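Local structure of sarcoplasmic calcium-binding proteins II, V, VI, and VII (Branchiostoma lanceolatum, 2SAS) at residues E125-Y130 and A139-V144; Y145-D150 and G177-G182. The protein binds calcium ions through EF-hand loops and, like parvalbumins, seems to be more abundant in fast-contracting muscles. All blocks are in the same frame, centred on the assembly; numbering follows the deposited sequence.

Contact 1 of 2, residues E125-Y130 and A139-V144. With CA (calcium ion), chain D.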
# COMPACT_ATOMS: atom_id res chain seq x y z
N GLU A 125 8.28 -15.05 -10.49
CA GLU A 125 9.35 -14.33 -9.81
C GLU A 125 9.24 -12.84 -10.13
O GLU A 125 9.43 -12.01 -9.23
CB GLU A 125 10.71 -14.87 -10.05
CG GLU A 125 11.95 -14.02 -10.33
CD GLU A 125 12.40 -14.10 -11.77
OE1 GLU A 125 12.51 -15.29 -12.16
OE2 GLU A 125 12.60 -13.12 -12.49
N GLU A 126 8.91 -12.56 -11.39
CA GLU A 126 8.73 -11.15 -11.81
C GLU A 126 7.56 -10.55 -11.06
O GLU A 126 7.66 -9.45 -10.47
CB GLU A 126 8.48 -11.07 -13.33
CG GLU A 126 9.67 -11.66 -14.11
CD GLU A 126 9.68 -11.60 -15.55
OE1 GLU A 126 8.59 -11.82 -16.14
OE2 GLU A 126 10.65 -11.32 -16.25
N PHE A 127 6.48 -11.34 -10.97
CA PHE A 127 5.28 -10.88 -10.25
C PHE A 127 5.66 -10.61 -8.81
O PHE A 127 5.30 -9.55 -8.25
CB PHE A 127 4.09 -11.83 -10.47
CG PHE A 127 2.88 -11.33 -9.73
CD1 PHE A 127 2.18 -10.23 -10.27
CD2 PHE A 127 2.49 -11.88 -8.51
CE1 PHE A 127 1.11 -9.65 -9.61
CE2 PHE A 127 1.39 -11.35 -7.84
CZ PHE A 127 0.71 -10.22 -8.39
N GLN A 128 6.31 -11.56 -8.17
CA GLN A 128 6.78 -11.46 -6.75
C GLN A 128 7.59 -10.16 -6.51
O GLN A 128 7.57 -9.55 -5.44
CB GLN A 128 7.63 -12.66 -6.47
CG GLN A 128 8.12 -13.13 -5.12
CD GLN A 128 8.34 -14.64 -5.29
OE1 GLN A 128 7.50 -15.46 -4.96
NE2 GLN A 128 9.47 -14.95 -5.95
N ASN A 129 8.39 -9.78 -7.47
CA ASN A 129 9.22 -8.59 -7.47
C ASN A 129 8.29 -7.36 -7.65
O ASN A 129 8.57 -6.26 -7.17
CB ASN A 129 10.27 -8.65 -8.58
CG ASN A 129 11.50 -9.44 -8.18
OD1 ASN A 129 12.23 -9.03 -7.27
ND2 ASN A 129 11.76 -10.54 -8.88
N TYR A 130 7.22 -7.58 -8.39
CA TYR A 130 6.25 -6.47 -8.63
C TYR A 130 5.70 -6.07 -7.26
O TYR A 130 5.65 -4.88 -6.89
CB TYR A 130 5.18 -6.90 -9.63
CG TYR A 130 3.95 -6.05 -9.68
CD1 TYR A 130 4.03 -4.74 -10.16
CD2 TYR A 130 2.71 -6.51 -9.20
CE1 TYR A 130 2.92 -3.89 -10.20
CE2 TYR A 130 1.60 -5.68 -9.23
CZ TYR A 130 1.70 -4.38 -9.73
OH TYR A 130 0.59 -3.55 -9.78
N ALA A 139 0.27 -11.80 0.37
CA ALA A 139 0.46 -12.81 1.41
C ALA A 139 0.64 -14.25 0.98
O ALA A 139 1.00 -15.17 1.78
CB ALA A 139 -0.73 -12.75 2.39
N ASP A 140 0.37 -14.55 -0.25
CA ASP A 140 0.52 -15.92 -0.85
C ASP A 140 0.73 -15.47 -2.29
O ASP A 140 -0.25 -15.09 -2.92
CB ASP A 140 -0.72 -16.71 -0.50
CG ASP A 140 -0.71 -18.16 -0.88
OD1 ASP A 140 -0.07 -18.55 -1.84
OD2 ASP A 140 -1.39 -18.95 -0.19
N VAL A 141 1.95 -15.32 -2.73
CA VAL A 141 2.15 -14.81 -4.13
C VAL A 141 1.66 -15.85 -5.12
O VAL A 141 0.89 -15.48 -6.03
CB VAL A 141 3.49 -14.13 -4.32
CG1 VAL A 141 3.53 -13.37 -5.65
CG2 VAL A 141 3.86 -13.15 -3.23
N PRO A 142 2.05 -17.11 -5.00
CA PRO A 142 1.59 -18.19 -5.87
C PRO A 142 0.09 -18.24 -6.00
O PRO A 142 -0.43 -18.50 -7.12
CB PRO A 142 2.13 -19.49 -5.21
CG PRO A 142 3.34 -19.00 -4.46
CD PRO A 142 2.99 -17.61 -3.94
N ALA A 143 -0.69 -18.03 -4.95
CA ALA A 143 -2.16 -18.02 -5.07
C ALA A 143 -2.67 -16.80 -5.83
O ALA A 143 -3.71 -16.87 -6.47
CB ALA A 143 -2.85 -18.06 -3.72
N VAL A 144 -1.99 -15.66 -5.70
CA VAL A 144 -2.43 -14.45 -6.44
C VAL A 144 -2.08 -14.71 -7.90
O VAL A 144 -2.82 -14.37 -8.82
CB VAL A 144 -1.80 -13.16 -5.88
CG1 VAL A 144 -1.98 -12.00 -6.83
CG2 VAL A 144 -2.29 -12.84 -4.48
CA CA D . 9.34 -11.93 -18.23
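Phe127, on the helix that leaves the third calcium loop, has its bond to CB pointing toward the first turn of helix 141-149, and its ring meets two valines there. Val141 CG1 comes to the rim of the ring, near its plane, 3.4 Å from Phe127 CD2. Val144 CG1, three residues along the same turn, arrives obliquely, 3.6 Å from Phe127 CE2 and just as near CZ, its side chain crossing that of Phe127 at about a right angle. The ring reaches this far because its CG stands anti to the backbone N (chi1 -179°). The same methyl of Val141 also rests against Gln128, with CG1 3.9 Å from Gln128 CA and CB a little farther, where the CA atoms of the two segments are nearest. No hydrogen bond crosses the contact, and the touching atoms are all carbon. Tyr145 of helix 141-149 also touches the Phe127 ring. At the start of that helix Asp140 is the N-cap: its OD1 takes the N-H of Ala143 at 3.2 Å, from above the carboxylate plane. Next to Phe127 in sequence, Glu126 turns to the metal instead and grips the calcium ion with both carboxylate oxygens, OE1 at 2.2 Å and OE2 at 2.5 Å. Asp115, Ser117, Asp119 and the carbonyl of Ile121 complete the site, and the backbone N of Asp123 holds OE1 as well. A bidentate glutamate closing the loop at the start of the exiting helix is characteristic of the canonical EF-hand, here packed through its neighbouring phenylalanine onto the first helix of the fourth EF-hand region.

Contact 2 of 2, residues Y145-D150 and G177-G182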
# COMPACT_ATOMS: atom_id res chain seq x y z
N TYR A 145 -0.92 -15.31 -8.10
CA TYR A 145 -0.52 -15.61 -9.52
C TYR A 145 -1.46 -16.60 -10.17
O TYR A 145 -1.66 -16.58 -11.39
CB TYR A 145 0.90 -16.16 -9.50
CG TYR A 145 1.50 -16.27 -10.86
CD1 TYR A 145 1.98 -15.06 -11.38
CD2 TYR A 145 1.61 -17.43 -11.62
CE1 TYR A 145 2.57 -15.01 -12.63
CE2 TYR A 145 2.23 -17.38 -12.89
CZ TYR A 145 2.68 -16.19 -13.37
OH TYR A 145 3.26 -16.03 -14.59
N ASN A 146 -2.06 -17.51 -9.41
CA ASN A 146 -2.99 -18.49 -9.98
C ASN A 146 -4.32 -17.87 -10.35
O ASN A 146 -5.01 -18.37 -11.27
CB ASN A 146 -3.03 -19.76 -9.10
CG ASN A 146 -1.89 -20.70 -9.56
OD1 ASN A 146 -2.05 -21.55 -10.44
ND2 ASN A 146 -0.70 -20.53 -9.01
N VAL A 147 -4.73 -16.77 -9.70
CA VAL A 147 -5.97 -16.10 -10.13
C VAL A 147 -5.66 -15.47 -11.49
O VAL A 147 -6.40 -15.53 -12.48
CB VAL A 147 -6.44 -15.08 -9.10
CG1 VAL A 147 -7.54 -14.17 -9.68
CG2 VAL A 147 -6.88 -15.70 -7.79
N ILE A 148 -4.45 -14.85 -11.58
CA ILE A 148 -4.08 -14.24 -12.86
C ILE A 148 -3.93 -15.22 -14.02
O ILE A 148 -4.34 -14.95 -15.18
CB ILE A 148 -2.75 -13.42 -12.71
CG1 ILE A 148 -2.78 -12.55 -11.41
CG2 ILE A 148 -2.53 -12.60 -13.99
CD1 ILE A 148 -1.52 -11.64 -11.27
N THR A 149 -3.26 -16.33 -13.80
CA THR A 149 -3.03 -17.31 -14.87
C THR A 149 -4.18 -18.29 -14.94
O THR A 149 -4.19 -19.18 -15.80
CB THR A 149 -1.66 -18.06 -14.68
OG1 THR A 149 -1.86 -18.83 -13.44
CG2 THR A 149 -0.48 -17.09 -14.68
N ASP A 150 -5.14 -18.06 -14.06
CA ASP A 150 -6.35 -18.90 -14.00
C ASP A 150 -6.05 -20.39 -13.97
O ASP A 150 -6.64 -21.18 -14.75
CB ASP A 150 -7.31 -18.52 -15.15
CG ASP A 150 -8.62 -19.25 -14.88
OD1 ASP A 150 -8.88 -19.45 -13.69
OD2 ASP A 150 -9.31 -19.69 -15.81
N GLY A 177 -9.01 -8.16 -11.52
CA GLY A 177 -8.22 -6.87 -11.69
C GLY A 177 -7.60 -6.57 -10.34
O GLY A 177 -6.60 -5.86 -10.18
N ASN A 178 -8.12 -7.12 -9.26
CA ASN A 178 -7.55 -6.91 -7.94
C ASN A 178 -6.11 -7.43 -7.77
O ASN A 178 -5.49 -6.98 -6.81
CB ASN A 178 -8.38 -7.50 -6.83
CG ASN A 178 -9.69 -6.84 -6.47
OD1 ASN A 178 -10.09 -6.99 -5.30
ND2 ASN A 178 -10.39 -6.21 -7.37
N THR A 179 -5.67 -8.35 -8.57
CA THR A 179 -4.34 -9.00 -8.53
C THR A 179 -3.18 -8.05 -8.74
O THR A 179 -2.08 -8.31 -8.23
CB THR A 179 -4.26 -10.24 -9.50
OG1 THR A 179 -4.43 -9.74 -10.83
CG2 THR A 179 -5.42 -11.24 -9.19
N LEU A 180 -3.53 -6.94 -9.38
CA LEU A 180 -2.55 -5.89 -9.68
C LEU A 180 -2.26 -5.09 -8.43
O LEU A 180 -1.27 -4.36 -8.36
CB LEU A 180 -3.05 -5.16 -10.91
CG LEU A 180 -3.26 -5.98 -12.18
CD1 LEU A 180 -3.76 -5.08 -13.31
CD2 LEU A 180 -1.89 -6.55 -12.59
N MET A 181 -3.06 -5.23 -7.40
CA MET A 181 -2.84 -4.50 -6.13
C MET A 181 -2.24 -5.54 -5.18
O MET A 181 -2.00 -5.35 -3.99
CB MET A 181 -4.10 -3.85 -5.58
CG MET A 181 -4.77 -2.81 -6.40
SD MET A 181 -6.37 -2.30 -5.61
CE MET A 181 -7.37 -3.75 -5.73
N GLY A 182 -2.01 -6.71 -5.82
CA GLY A 182 -1.41 -7.86 -5.18
C GLY A 182 -2.43 -8.60 -4.33
O GLY A 182 -2.05 -9.30 -3.39
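The end of helix 141-149 approaches a 3-10 turn of the C-terminal tail most closely at Ile148 and Thr179, whose CA atoms lie 6.8 Å apart. Thr179 makes all the close contacts of the tail: its CG2 touches Val147 CG1 at 3.6 Å, while its CB and hydroxyl lie against Ile148. The isoleucine and threonine side chains run past each other in opposite directions, bringing Ile148 CG1 to 3.3 Å from Thr179 OG1. With chi1 at 64°, OG1 sits between its own backbone N and carbonyl carbon, where it hydrogen-bonds to the carbonyl of Ala176; the polar end is thus satisfied within the tail although hydrocarbon covers it. Arg160 and Leu164 of helix 158-170, with Phe156, also touch Ile148. Trimming Ile148 to an alanine is likely to open a gap beside Thr179 and leave its CB and hydroxyl without their apolar cover. Behind the contact, Tyr145 O accepts both Thr149 N and, at 3.1 Å, Thr149 OG1, the two donors coming from opposite faces of the carbonyl plane. The helix then ends in a Schellman motif with Asp150, at positive phi, as its C-prime residue. Since no hydrogen bond joins the two segments, the tail turn is held to this helix by van der Waals contact, its threonine meeting the helix with CB, CG2 and the flank of a hydroxyl already bonded within the tail.

How the contacts relate
The two contacts follow one another along the chain, contact 1 first, and their centres lie 9 Å apart. Helix 141-149 serves both: its first turn faces helix 124-130, its later part the C-terminal tail. The pairs also meet directly. Phe127 CE1 packs 3.7 Å from Ile148 CD1, Phe127 CZ lies against Thr179 O, and Tyr130 OH probably hydrogen-bonds to Leu180 O. Tail, helix 141-149 and the exiting helix of the third EF-hand thus form one continuous packed unit, bringing residues 177-182 of the tail against a helix whose Glu126 binds calcium.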